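Local atomic coordinates of exotoxin type A (Streptococcus pyogenes phage T12, PDB entry 1FNU), a protein that probably acts as a superantigenic bacterial toxin, of a family whose members bridge MHC class II molecules and T-cell receptors to over-stimulate T cells. Residues A[2-7]-A[181-186]; A[9-14]-A[167-172]; A[113-118]-A[208-213]; A[117-122]-A[214-219]. All coordinates share one frame; numbering follows the deposited sequence.

Interaction 1 (A[2-7]-A[181-186])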
loop_
_atom_site.group_PDB
_atom_site.type_symbol
_atom_site.label_atom_id
_atom_site.label_comp_id
_atom_site.label_asym_id
_atom_site.label_seq_id
_atom_site.Cartn_x
_atom_site.Cartn_y
_atom_site.Cartn_z
ATOM N N GLN A 2 3.679 10.662 -33.793
ATOM C CA GLN A 2 4.637 11.229 -34.748
ATOM C C GLN A 2 5.835 10.377 -34.442
ATOM O O GLN A 2 6.122 10.177 -33.278
ATOM C CB GLN A 2 5.027 12.685 -34.413
ATOM C CG GLN A 2 6.608 12.846 -34.188
ATOM C CD GLN A 2 7.169 14.305 -34.018
ATOM O OE1 GLN A 2 6.973 15.182 -34.901
ATOM N NE2 GLN A 2 7.897 14.544 -32.906
ATOM N N ASP A 3 6.540 9.887 -35.451
ATOM C CA ASP A 3 7.717 9.092 -35.169
ATOM C C ASP A 3 8.645 9.809 -34.194
ATOM O O ASP A 3 8.829 11.031 -34.225
ATOM C CB ASP A 3 8.420 8.671 -36.464
ATOM C CG ASP A 3 7.678 7.518 -37.171
ATOM O OD1 ASP A 3 6.488 7.300 -36.840
ATOM O OD2 ASP A 3 8.266 6.840 -38.046
ATOM N N PRO A 4 9.214 9.041 -33.270
ATOM C CA PRO A 4 10.111 9.586 -32.267
ATOM C C PRO A 4 11.308 10.381 -32.772
ATOM O O PRO A 4 11.933 10.092 -33.809
ATOM C CB PRO A 4 10.508 8.335 -31.461
ATOM C CG PRO A 4 10.446 7.259 -32.486
ATOM C CD PRO A 4 9.107 7.576 -33.115
ATOM N N ASP A 5 11.576 11.430 -32.025
ATOM C CA ASP A 5 12.736 12.254 -32.274
ATOM C C ASP A 5 13.840 11.486 -31.501
ATOM O O ASP A 5 13.528 10.874 -30.478
ATOM C CB ASP A 5 12.490 13.621 -31.625
ATOM C CG ASP A 5 13.676 14.542 -31.738
ATOM O OD1 ASP A 5 14.833 14.069 -31.551
ATOM O OD2 ASP A 5 13.470 15.753 -31.989
ATOM N N PRO A 6 15.087 11.388 -32.023
ATOM C CA PRO A 6 16.189 10.691 -31.321
ATOM C C PRO A 6 16.354 11.072 -29.810
ATOM O O PRO A 6 16.724 10.233 -28.978
ATOM C CB PRO A 6 17.420 11.071 -32.180
ATOM C CG PRO A 6 16.818 10.977 -33.586
ATOM C CD PRO A 6 15.542 11.810 -33.369
ATOM N N SER A 7 16.058 12.332 -29.486
ATOM C CA SER A 7 16.119 12.891 -28.121
ATOM C C SER A 7 14.904 12.504 -27.288
ATOM O O SER A 7 14.918 12.656 -26.077
ATOM C CB SER A 7 16.162 14.415 -28.204
ATOM O OG SER A 7 15.020 14.845 -28.938
ATOM N N SER A 181 -0.191 6.088 -37.536
ATOM C CA SER A 181 0.787 5.076 -37.091
ATOM C C SER A 181 1.063 5.469 -35.592
ATOM O O SER A 181 0.689 6.579 -35.161
ATOM C CB SER A 181 2.081 5.216 -37.923
ATOM O OG SER A 181 2.715 6.492 -37.641
ATOM N N PHE A 182 1.646 4.563 -34.790
ATOM C CA PHE A 182 2.000 4.904 -33.395
ATOM C C PHE A 182 3.196 4.081 -32.886
ATOM O O PHE A 182 3.632 3.096 -33.520
ATOM C CB PHE A 182 0.761 4.817 -32.422
ATOM C CG PHE A 182 0.065 3.493 -32.421
ATOM C CD1 PHE A 182 0.486 2.458 -31.620
ATOM C CD2 PHE A 182 -0.948 3.248 -33.327
ATOM C CE1 PHE A 182 -0.078 1.189 -31.723
ATOM C CE2 PHE A 182 -1.542 1.969 -33.465
ATOM C CZ PHE A 182 -1.105 0.932 -32.662
ATOM N N TRP A 183 3.756 4.452 -31.744
ATOM C CA TRP A 183 4.888 3.663 -31.375
ATOM C C TRP A 183 5.009 3.604 -29.880
ATOM O O TRP A 183 4.347 4.389 -29.199
ATOM C CB TRP A 183 6.175 4.215 -32.032
ATOM C CG TRP A 183 6.404 5.623 -31.754
ATOM C CD1 TRP A 183 6.034 6.699 -32.511
ATOM C CD2 TRP A 183 7.064 6.152 -30.598
ATOM N NE1 TRP A 183 6.435 7.875 -31.897
ATOM C CE2 TRP A 183 7.067 7.560 -30.718
ATOM C CE3 TRP A 183 7.662 5.565 -29.462
ATOM C CZ2 TRP A 183 7.645 8.405 -29.739
ATOM C CZ3 TRP A 183 8.243 6.418 -28.481
ATOM C CH2 TRP A 183 8.227 7.815 -28.633
ATOM N N PHE A 184 5.768 2.614 -29.395
ATOM C CA PHE A 184 5.993 2.430 -27.955
ATOM C C PHE A 184 7.520 2.410 -27.724
ATOM O O PHE A 184 8.251 1.745 -28.475
ATOM C CB PHE A 184 5.460 1.068 -27.454
ATOM C CG PHE A 184 3.995 0.822 -27.695
ATOM C CD1 PHE A 184 3.079 1.813 -27.575
ATOM C CD2 PHE A 184 3.555 -0.458 -28.006
ATOM C CE1 PHE A 184 1.720 1.536 -27.776
ATOM C CE2 PHE A 184 2.164 -0.715 -28.196
ATOM C CZ PHE A 184 1.300 0.287 -28.077
ATOM N N ASP A 185 7.983 3.131 -26.691
ATOM C CA ASP A 185 9.397 3.140 -26.274
ATOM C C ASP A 185 9.734 1.815 -25.538
ATOM O O ASP A 185 9.063 1.472 -24.554
ATOM C CB ASP A 185 9.635 4.298 -25.321
ATOM C CG ASP A 185 11.065 4.642 -25.229
ATOM O OD1 ASP A 185 11.866 3.663 -25.285
ATOM O OD2 ASP A 185 11.386 5.842 -25.105
ATOM N N PHE A 186 10.716 1.055 -26.015
ATOM C CA PHE A 186 11.089 -0.175 -25.340
ATOM C C PHE A 186 11.653 0.081 -23.944
ATOM O O PHE A 186 11.738 -0.830 -23.149
ATOM C CB PHE A 186 12.117 -1.003 -26.120
ATOM C CG PHE A 186 11.561 -1.745 -27.341
ATOM C CD1 PHE A 186 10.200 -1.916 -27.531
ATOM C CD2 PHE A 186 12.430 -2.382 -28.222
ATOM C CE1 PHE A 186 9.681 -2.707 -28.555
ATOM C CE2 PHE A 186 11.926 -3.207 -29.286
ATOM C CZ PHE A 186 10.528 -3.362 -29.443
#
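At an edge strand, 182-185, of a five-stranded sheet, the indole of Trp183 receives the N-terminal residues Gln2 to Pro4. Trp183 NE1 donates to Gln2 O over 2.7 Å, a nearly straight bond (164° at the hydrogen). The acceptor lies in the indole plane, whereas the donor stands well above the plane of the Gln2 carbonyl. Trp183 CB points from the strand toward the N-terminal residues, and CG is set between the backbone N and the carbonyl carbon (chi1 54°).

Pro4 covers one face of the indole. Its CD sits over the five-membered ring, modelled too closely for the spacing to mean much, while CB reaches over the six-membered ring, 3.7 Å from Trp183 CH2. The sheet is that of the beta-grasp domain, so the start of the chain lies against a domain formed by its C-terminal half. Pro4 also touches Tyr171 on the next strand, 169-176, and Trp183 O accepts from the side chain of Gln1.

Asp3 reaches back towards Ser181, Asp3 OD1 to Ser181 OG 3.9 Å, without a bond between them; its OD2 forms a salt bridge with Lys173.

Interaction 2 (A[9-14]-A[167-172])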
loop_
_atom_site.group_PDB
_atom_site.type_symbol
_atom_site.label_atom_id
_atom_site.label_comp_id
_atom_site.label_asym_id
_atom_site.label_seq_id
_atom_site.Cartn_x
_atom_site.Cartn_y
_atom_site.Cartn_z
ATOM N N LEU A 9 13.652 9.400 -27.311
ATOM C CA LEU A 9 13.825 8.037 -26.859
ATOM C C LEU A 9 14.542 7.934 -25.516
ATOM O O LEU A 9 15.463 8.665 -25.219
ATOM C CB LEU A 9 14.568 7.223 -27.931
ATOM C CG LEU A 9 13.747 7.223 -29.261
ATOM C CD1 LEU A 9 14.569 6.762 -30.459
ATOM C CD2 LEU A 9 12.472 6.375 -29.067
ATOM N N HIS A 10 14.068 7.015 -24.694
ATOM C CA HIS A 10 14.655 6.755 -23.368
ATOM C C HIS A 10 15.889 5.872 -23.564
ATOM O O HIS A 10 15.832 4.849 -24.237
ATOM C CB HIS A 10 13.626 6.024 -22.471
ATOM C CG HIS A 10 12.403 6.827 -22.146
ATOM N ND1 HIS A 10 11.235 6.247 -21.695
ATOM C CD2 HIS A 10 12.203 8.167 -22.064
ATOM C CE1 HIS A 10 10.367 7.190 -21.346
ATOM N NE2 HIS A 10 10.930 8.365 -21.558
ATOM N N ARG A 11 17.005 6.280 -22.968
ATOM C CA ARG A 11 18.261 5.529 -23.076
ATOM C C ARG A 11 18.241 4.478 -21.986
ATOM O O ARG A 11 18.023 4.814 -20.797
ATOM C CB ARG A 11 19.467 6.489 -22.890
ATOM C CG ARG A 11 19.760 7.572 -24.069
ATOM C CD ARG A 11 20.813 8.679 -23.593
ATOM N NE ARG A 11 21.835 7.908 -22.870
ATOM C CZ ARG A 11 22.690 8.330 -21.923
ATOM N NH1 ARG A 11 22.741 9.593 -21.483
ATOM N NH2 ARG A 11 23.451 7.406 -21.353
ATOM N N SER A 12 18.436 3.219 -22.366
ATOM C CA SER A 12 18.429 2.102 -21.380
ATOM C C SER A 12 19.549 2.170 -20.330
ATOM O O SER A 12 19.389 1.671 -19.226
ATOM C CB SER A 12 18.567 0.724 -22.070
ATOM O OG SER A 12 19.887 0.528 -22.617
ATOM N N SER A 13 20.678 2.780 -20.697
ATOM C CA SER A 13 21.840 2.820 -19.784
ATOM C C SER A 13 21.657 3.767 -18.595
ATOM O O SER A 13 22.430 3.710 -17.701
ATOM C CB SER A 13 23.128 3.124 -20.565
ATOM O OG SER A 13 23.028 4.368 -21.198
ATOM N N LEU A 14 20.604 4.586 -18.603
ATOM C CA LEU A 14 20.271 5.474 -17.505
ATOM C C LEU A 14 19.317 4.742 -16.516
ATOM O O LEU A 14 19.306 5.030 -15.302
ATOM C CB LEU A 14 19.545 6.728 -18.013
ATOM C CG LEU A 14 20.310 7.787 -18.851
ATOM C CD1 LEU A 14 19.422 8.924 -19.404
ATOM C CD2 LEU A 14 21.423 8.370 -18.004
ATOM N N TYR A 167 20.955 -3.034 -26.289
ATOM C CA TYR A 167 20.567 -1.819 -27.009
ATOM C C TYR A 167 20.454 -0.578 -26.150
ATOM O O TYR A 167 20.073 -0.659 -24.987
ATOM C CB TYR A 167 19.244 -2.073 -27.738
ATOM C CG TYR A 167 19.385 -3.277 -28.614
ATOM C CD1 TYR A 167 20.265 -3.262 -29.696
ATOM C CD2 TYR A 167 18.824 -4.497 -28.245
ATOM C CE1 TYR A 167 20.603 -4.455 -30.385
ATOM C CE2 TYR A 167 19.160 -5.711 -28.924
ATOM C CZ TYR A 167 20.054 -5.645 -29.975
ATOM O OH TYR A 167 20.474 -6.787 -30.544
ATOM N N GLU A 168 20.776 0.568 -26.738
ATOM C CA GLU A 168 20.708 1.840 -26.034
ATOM C C GLU A 168 19.301 2.412 -26.179
ATOM O O GLU A 168 18.734 2.939 -25.244
ATOM C CB GLU A 168 21.777 2.795 -26.623
ATOM C CG GLU A 168 21.874 4.164 -25.959
ATOM C CD GLU A 168 22.295 4.116 -24.497
ATOM O OE1 GLU A 168 22.506 3.031 -23.891
ATOM O OE2 GLU A 168 22.412 5.208 -23.922
ATOM N N THR A 169 18.741 2.327 -27.380
ATOM C CA THR A 169 17.410 2.844 -27.521
ATOM C C THR A 169 16.645 1.843 -28.342
ATOM O O THR A 169 17.242 1.010 -29.016
ATOM C CB THR A 169 17.361 4.219 -28.134
ATOM O OG1 THR A 169 17.863 4.191 -29.464
ATOM C CG2 THR A 169 18.143 5.199 -27.319
ATOM N N GLY A 170 15.320 1.862 -28.187
ATOM C CA GLY A 170 14.481 0.932 -28.924
ATOM C C GLY A 170 13.023 1.342 -28.955
ATOM O O GLY A 170 12.535 1.904 -27.988
ATOM N N TYR A 171 12.330 1.152 -30.071
ATOM C CA TYR A 171 10.924 1.471 -30.139
ATOM C C TYR A 171 10.313 0.578 -31.194
ATOM O O TYR A 171 11.018 -0.046 -32.034
ATOM C CB TYR A 171 10.645 2.964 -30.355
ATOM C CG TYR A 171 10.948 3.565 -31.714
ATOM C CD1 TYR A 171 10.010 3.541 -32.743
ATOM C CD2 TYR A 171 12.206 4.146 -31.968
ATOM C CE1 TYR A 171 10.333 4.115 -34.036
ATOM C CE2 TYR A 171 12.517 4.706 -33.208
ATOM C CZ TYR A 171 11.593 4.703 -34.220
ATOM O OH TYR A 171 11.907 5.423 -35.350
ATOM N N ILE A 172 9.010 0.394 -31.063
ATOM C CA ILE A 172 8.291 -0.471 -31.993
ATOM C C ILE A 172 7.216 0.451 -32.553
ATOM O O ILE A 172 6.608 1.243 -31.804
ATOM C CB ILE A 172 7.695 -1.661 -31.270
ATOM C CG1 ILE A 172 6.957 -2.548 -32.279
ATOM C CG2 ILE A 172 6.781 -1.169 -30.145
ATOM C CD1 ILE A 172 6.496 -3.838 -31.700
HETATM O O HOH W 1 14.430 3.873 -26.578
#
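Arg11 and Glu168 lie side by side and point the same way, and the whole length of the arginine passes close to one carboxylate oxygen. Arg11 CB starts 3.4 Å from Glu168 OE2, CG stands at 3.6 Å and CD at 3.8 Å from that same oxygen. A bend at chi3 (42°) then places NE, which donates to Glu168 OE2 over 3.0 Å in a salt bridge, the oxygen close to the guanidinium plane. At the tip, NH2 turns to Ser13 OG. That hydroxyl gives its own proton to Glu168 OE2, on the syn lone pair, at 2.9 Å, and so closes a ring of three side chains. Leu14 CG lies over one face of the guanidinium.

Beside this group Ser12 uses both its backbone N, which donates to Glu168 O over 2.9 Å, and its hydroxyl, with OG donating to Tyr167 O over 2.7 Å. Glu168 and Thr169 both face Thr219, on the last strand of the beta-grasp sheet, a classic beta bulge. A water accepts from Gly170 N and lies within hydrogen-bonding distance of His10 O, and Leu9 CD2 packs on Tyr171 CD2 at 3.7 Å.

Two donors on a single oxygen, one of them charged, would be expected to stabilise the ionised form of Glu168 and to fix the rotation of its carboxylate.

Interaction 3 (A[113-118]-A[208-213]). Unlike the reference sequence in segment 208-213: Asn209 (reference Ser), Lys210 (reference Asn).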
loop_
_atom_site.group_PDB
_atom_site.type_symbol
_atom_site.label_atom_id
_atom_site.label_comp_id
_atom_site.label_asym_id
_atom_site.label_seq_id
_atom_site.Cartn_x
_atom_site.Cartn_y
_atom_site.Cartn_z
ATOM N N ILE A 113 -6.626 -20.043 -39.349
ATOM C CA ILE A 113 -5.178 -20.243 -39.287
ATOM C C ILE A 113 -4.555 -18.953 -38.753
ATOM O O ILE A 113 -4.951 -17.867 -39.172
ATOM C CB ILE A 113 -4.586 -20.423 -40.698
ATOM C CG1 ILE A 113 -5.569 -21.165 -41.603
ATOM C CG2 ILE A 113 -3.236 -21.168 -40.591
ATOM C CD1 ILE A 113 -5.201 -21.102 -43.115
ATOM N N PRO A 114 -3.548 -19.045 -37.866
ATOM C CA PRO A 114 -2.894 -17.845 -37.320
ATOM C C PRO A 114 -2.432 -16.874 -38.424
ATOM O O PRO A 114 -1.916 -17.308 -39.452
ATOM C CB PRO A 114 -1.705 -18.441 -36.543
ATOM C CG PRO A 114 -2.275 -19.689 -35.982
ATOM C CD PRO A 114 -2.970 -20.261 -37.255
ATOM N N LYS A 115 -2.616 -15.572 -38.221
ATOM C CA LYS A 115 -2.173 -14.614 -39.209
ATOM C C LYS A 115 -0.694 -14.515 -38.875
ATOM O O LYS A 115 -0.315 -14.496 -37.703
ATOM C CB LYS A 115 -2.901 -13.266 -39.028
ATOM C CG LYS A 115 -3.067 -12.453 -40.304
ATOM C CD LYS A 115 -1.723 -11.936 -40.806
ATOM C CE LYS A 115 -1.550 -12.019 -42.336
ATOM N NZ LYS A 115 -2.147 -10.997 -43.233
ATOM N N LYS A 116 0.154 -14.568 -39.882
ATOM C CA LYS A 116 1.566 -14.477 -39.619
ATOM C C LYS A 116 1.950 -13.052 -39.966
ATOM O O LYS A 116 1.595 -12.537 -41.014
ATOM C CB LYS A 116 2.381 -15.526 -40.438
ATOM C CG LYS A 116 2.374 -16.969 -39.819
ATOM C CD LYS A 116 3.558 -17.917 -40.237
ATOM C CE LYS A 116 3.452 -18.484 -41.692
ATOM N NZ LYS A 116 4.725 -19.214 -42.186
ATOM N N ILE A 117 2.656 -12.378 -39.073
ATOM C CA ILE A 117 3.029 -11.013 -39.404
ATOM C C ILE A 117 4.541 -10.875 -39.384
ATOM O O ILE A 117 5.216 -11.205 -38.388
ATOM C CB ILE A 117 2.358 -10.024 -38.426
ATOM C CG1 ILE A 117 0.835 -10.285 -38.419
ATOM C CG2 ILE A 117 2.717 -8.607 -38.786
ATOM C CD1 ILE A 117 0.090 -9.363 -37.503
ATOM N N VAL A 118 5.091 -10.421 -40.498
ATOM C CA VAL A 118 6.535 -10.246 -40.602
ATOM C C VAL A 118 6.982 -8.980 -39.869
ATOM O O VAL A 118 6.400 -7.901 -40.050
ATOM C CB VAL A 118 6.949 -10.251 -42.091
ATOM C CG1 VAL A 118 8.179 -9.406 -42.321
ATOM C CG2 VAL A 118 7.163 -11.717 -42.513
ATOM N N ASP A 208 -6.242 -4.197 -37.131
ATOM C CA ASP A 208 -6.534 -5.326 -38.001
ATOM C C ASP A 208 -5.222 -6.088 -38.278
ATOM O O ASP A 208 -4.303 -5.545 -38.894
ATOM C CB ASP A 208 -7.145 -4.657 -39.220
ATOM C CG ASP A 208 -7.413 -5.595 -40.399
ATOM O OD1 ASP A 208 -7.031 -6.786 -40.312
ATOM O OD2 ASP A 208 -8.027 -5.036 -41.391
ATOM N N ASN A 209 -5.100 -7.326 -37.851
ATOM C CA ASN A 209 -3.831 -7.953 -38.122
ATOM C C ASN A 209 -3.498 -8.331 -39.551
ATOM O O ASN A 209 -2.338 -8.637 -39.817
ATOM C CB ASN A 209 -3.645 -9.176 -37.263
ATOM C CG ASN A 209 -4.737 -10.101 -37.405
ATOM O OD1 ASN A 209 -5.812 -9.687 -37.704
ATOM N ND2 ASN A 209 -4.507 -11.374 -37.156
ATOM N N LYS A 210 -4.471 -8.299 -40.469
ATOM C CA LYS A 210 -4.188 -8.676 -41.847
ATOM C C LYS A 210 -3.523 -7.488 -42.483
ATOM O O LYS A 210 -2.632 -7.648 -43.299
ATOM C CB LYS A 210 -5.484 -8.969 -42.660
ATOM C CG LYS A 210 -5.250 -9.763 -44.010
ATOM C CD LYS A 210 -4.838 -11.198 -43.668
ATOM C CE LYS A 210 -5.968 -11.914 -42.818
ATOM N NZ LYS A 210 -5.661 -13.234 -42.055
ATOM N N THR A 211 -3.933 -6.290 -42.116
ATOM C CA THR A 211 -3.344 -5.114 -42.756
ATOM C C THR A 211 -2.509 -4.119 -41.957
ATOM O O THR A 211 -2.366 -2.950 -42.359
ATOM C CB THR A 211 -4.412 -4.295 -43.462
ATOM O OG1 THR A 211 -5.243 -3.637 -42.485
ATOM C CG2 THR A 211 -5.236 -5.212 -44.365
ATOM N N SER A 212 -1.913 -4.561 -40.865
ATOM C CA SER A 212 -1.093 -3.637 -40.087
ATOM C C SER A 212 0.374 -4.104 -40.154
ATOM O O SER A 212 0.654 -5.285 -40.154
ATOM C CB SER A 212 -1.608 -3.617 -38.639
ATOM O OG SER A 212 -2.918 -3.104 -38.544
ATOM N N GLN A 213 1.314 -3.177 -40.253
ATOM C CA GLN A 213 2.739 -3.569 -40.284
ATOM C C GLN A 213 3.544 -3.215 -38.989
ATOM O O GLN A 213 3.328 -2.154 -38.372
ATOM C CB GLN A 213 3.406 -2.925 -41.481
ATOM C CG GLN A 213 3.386 -3.794 -42.679
ATOM C CD GLN A 213 3.715 -2.976 -43.914
ATOM O OE1 GLN A 213 2.853 -2.772 -44.811
ATOM N NE2 GLN A 213 4.954 -2.447 -43.959
#
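Ile117 and Asn209 make the van der Waals part of this contact, their side chains crossing at about a right angle. Ile117 CD1 does most of the touching: its apolar partner is Asn209 CB at 3.7 Å, and it also lies 3.4 Å from the carbonyl Asn209 O. The reach follows from the torsions, CG1 standing beside the backbone N (chi1 -54°) and CD1 fully extended from there. The other branch, Ile117 CG2, faces Ser212 O at 4.1 Å. Lys115 adds its aliphatic part, which slides past Asn209 in the opposite direction, with Lys115 CD 3.5 Å from Asn209 O.

Polar links across the gap are few. Lys115 NZ has a weak bond to Lys210 O at 3.4 Å, and even this is doubtful because the amine is modelled too close to the Lys210 side chain.

Within segment 208-213 the bonds are firmer. Asp208 OD1 accepts from Lys210 N at 3.0 Å, the donor standing above the carboxylate plane, which makes an Asx turn. Ser212 OG closes back on Asp208 O at 2.8 Å. Around this turn Asn209 also packs on Leu111 and Val140, and its backbone bonds to Lys138.

The tight turn brings the chain from strand 206-208 into strand 212-219, which then runs parallel to strand 110-123. The two are the parallel pair of a beta-grasp sheet, with 212-219 in the middle, in which the first and last strands are neighbours.

Interaction 4 (A[117-122]-A[214-219])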
loop_
_atom_site.group_PDB
_atom_site.type_symbol
_atom_site.label_atom_id
_atom_site.label_comp_id
_atom_site.label_asym_id
_atom_site.label_seq_id
_atom_site.Cartn_x
_atom_site.Cartn_y
_atom_site.Cartn_z
ATOM N N ILE A 117 2.656 -12.378 -39.073
ATOM C CA ILE A 117 3.029 -11.013 -39.404
ATOM C C ILE A 117 4.541 -10.875 -39.384
ATOM O O ILE A 117 5.216 -11.205 -38.388
ATOM C CB ILE A 117 2.358 -10.024 -38.426
ATOM C CG1 ILE A 117 0.835 -10.285 -38.419
ATOM C CG2 ILE A 117 2.717 -8.607 -38.786
ATOM C CD1 ILE A 117 0.090 -9.363 -37.503
ATOM N N VAL A 118 5.091 -10.421 -40.498
ATOM C CA VAL A 118 6.535 -10.246 -40.602
ATOM C C VAL A 118 6.982 -8.980 -39.869
ATOM O O VAL A 118 6.400 -7.901 -40.050
ATOM C CB VAL A 118 6.949 -10.251 -42.091
ATOM C CG1 VAL A 118 8.179 -9.406 -42.321
ATOM C CG2 VAL A 118 7.163 -11.717 -42.513
ATOM N N VAL A 119 7.988 -9.128 -38.994
ATOM C CA VAL A 119 8.472 -7.993 -38.207
ATOM C C VAL A 119 9.804 -7.502 -38.718
ATOM O O VAL A 119 10.768 -8.238 -38.708
ATOM C CB VAL A 119 8.578 -8.381 -36.679
ATOM C CG1 VAL A 119 9.151 -7.237 -35.881
ATOM C CG2 VAL A 119 7.198 -8.778 -36.133
ATOM N N LYS A 120 9.834 -6.248 -39.153
ATOM C CA LYS A 120 11.021 -5.619 -39.691
ATOM C C LYS A 120 11.885 -4.957 -38.657
ATOM O O LYS A 120 11.504 -3.931 -38.120
ATOM C CB LYS A 120 10.650 -4.578 -40.737
ATOM C CG LYS A 120 10.370 -5.162 -42.158
ATOM C CD LYS A 120 10.008 -4.015 -43.125
ATOM C CE LYS A 120 9.032 -4.441 -44.245
ATOM N NZ LYS A 120 8.166 -3.237 -44.675
ATOM N N VAL A 121 13.065 -5.520 -38.411
ATOM C CA VAL A 121 13.959 -4.920 -37.451
ATOM C C VAL A 121 15.165 -4.223 -38.074
ATOM O O VAL A 121 15.868 -4.807 -38.906
ATOM C CB VAL A 121 14.502 -5.973 -36.444
ATOM C CG1 VAL A 121 15.384 -5.273 -35.401
ATOM C CG2 VAL A 121 13.352 -6.720 -35.740
ATOM N N SER A 122 15.386 -2.962 -37.670
ATOM C CA SER A 122 16.550 -2.167 -38.079
ATOM C C SER A 122 17.381 -2.004 -36.827
ATOM O O SER A 122 16.830 -1.912 -35.739
ATOM C CB SER A 122 16.194 -0.754 -38.517
ATOM O OG SER A 122 15.383 -0.784 -39.659
ATOM N N ILE A 214 4.469 -4.108 -38.615
ATOM C CA ILE A 214 5.276 -3.885 -37.410
ATOM C C ILE A 214 6.687 -3.637 -37.840
ATOM O O ILE A 214 7.249 -4.387 -38.628
ATOM C CB ILE A 214 5.312 -5.104 -36.510
ATOM C CG1 ILE A 214 3.876 -5.562 -36.155
ATOM C CG2 ILE A 214 6.105 -4.743 -35.279
ATOM C CD1 ILE A 214 3.784 -7.008 -35.515
ATOM N N GLU A 215 7.247 -2.579 -37.311
ATOM C CA GLU A 215 8.602 -2.162 -37.578
ATOM C C GLU A 215 9.335 -1.876 -36.264
ATOM O O GLU A 215 8.835 -1.132 -35.399
ATOM C CB GLU A 215 8.554 -0.892 -38.406
ATOM C CG GLU A 215 8.619 -1.180 -39.901
ATOM C CD GLU A 215 8.332 0.034 -40.683
ATOM O OE1 GLU A 215 8.645 1.145 -40.202
ATOM O OE2 GLU A 215 7.795 -0.126 -41.808
ATOM N N VAL A 216 10.515 -2.473 -36.129
ATOM C CA VAL A 216 11.343 -2.276 -34.951
ATOM C C VAL A 216 12.673 -1.548 -35.200
ATOM O O VAL A 216 13.476 -2.032 -36.005
ATOM C CB VAL A 216 11.675 -3.621 -34.296
ATOM C CG1 VAL A 216 12.684 -3.401 -33.223
ATOM C CG2 VAL A 216 10.434 -4.230 -33.694
ATOM N N TYR A 217 12.920 -0.455 -34.440
ATOM C CA TYR A 217 14.170 0.372 -34.519
ATOM C C TYR A 217 15.047 0.399 -33.246
ATOM O O TYR A 217 14.655 0.979 -32.221
ATOM C CB TYR A 217 13.832 1.815 -34.868
ATOM C CG TYR A 217 13.128 1.958 -36.184
ATOM C CD1 TYR A 217 11.723 1.842 -36.270
ATOM C CD2 TYR A 217 13.863 2.122 -37.374
ATOM C CE1 TYR A 217 11.076 1.879 -37.515
ATOM C CE2 TYR A 217 13.228 2.156 -38.618
ATOM C CZ TYR A 217 11.836 2.025 -38.679
ATOM O OH TYR A 217 11.208 1.933 -39.905
ATOM N N LEU A 218 16.244 -0.151 -33.328
ATOM C CA LEU A 218 17.158 -0.225 -32.185
ATOM C C LEU A 218 18.513 0.441 -32.453
ATOM O O LEU A 218 18.982 0.472 -33.618
ATOM C CB LEU A 218 17.438 -1.686 -31.854
ATOM C CG LEU A 218 16.314 -2.681 -31.625
ATOM C CD1 LEU A 218 16.921 -4.111 -31.567
ATOM C CD2 LEU A 218 15.543 -2.339 -30.292
ATOM N N THR A 219 19.147 0.977 -31.401
ATOM C CA THR A 219 20.481 1.571 -31.536
ATOM C C THR A 219 21.266 0.904 -30.423
ATOM O O THR A 219 20.689 0.419 -29.443
ATOM C CB THR A 219 20.553 3.131 -31.356
ATOM O OG1 THR A 219 20.211 3.492 -30.021
ATOM C CG2 THR A 219 19.625 3.848 -32.290
HETATM O O HOH W 2 4.767 -6.043 -40.974
#
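Val121 and Val216 pair where the two parallel strands are tightest, their CA atoms 4.5 Å apart and their side chains side by side, Val121 CG2 3.8 Å from Val216 CB. The backbone bonds are short here: Val216 N donates to Lys120 O over 2.7 Å and Ser122 N to Val216 O over 2.7 Å. On this face Val119 CG1 also meets Val216 CG2 at 3.9 Å, and Ile214 CD1 fits between Val119 CG2 and Ile117 CG2.

That apolar layer lies against helix 142-157, through Val149, as in the beta-grasp fold, where the helix packs over one side of the sheet. Segments 117-122 and 214-219 run parallel, 21° between their directions, strand 212-219 being the middle one of the sheet.

The face of Lys120, Glu215, Ser122 and Tyr217 is more polar and more exposed. Lys120 NZ stays 4.2 Å from Glu215 OE2, beyond a salt bridge, while Glu215 OE1 accepts from Tyr217 OH at 2.7 Å. Ser122 OG lies near the Tyr217 ring. Towards Val118 the strands part, and a water donating to Val118 O and accepting from Ile214 N spans the wider gap.

All four contacts reach the mixed five-stranded sheet of the beta-grasp domain. Interactions 3 and 4 share strands 110-123 and 212-219 and follow one another along that pair, centres about 14 Å apart. Interactions 1 and 2 lie toward the other edge, on strands 182-185 and 169-176, centres about 11 Å apart; interaction 2 is nested within the chain loop closed by interaction 1. Both bring the N-terminal residues onto the sheet. Phe186 packs on Val216 and Leu218, joining interactions 1 and 4, and the hydroxyls of Thr169 and Thr219 meet between 2 and 4. Thus the residues preceding helix 19-26 lie against a sheet formed late in the chain, and interactions 1 and 2 cross 3 and 4 in sequence.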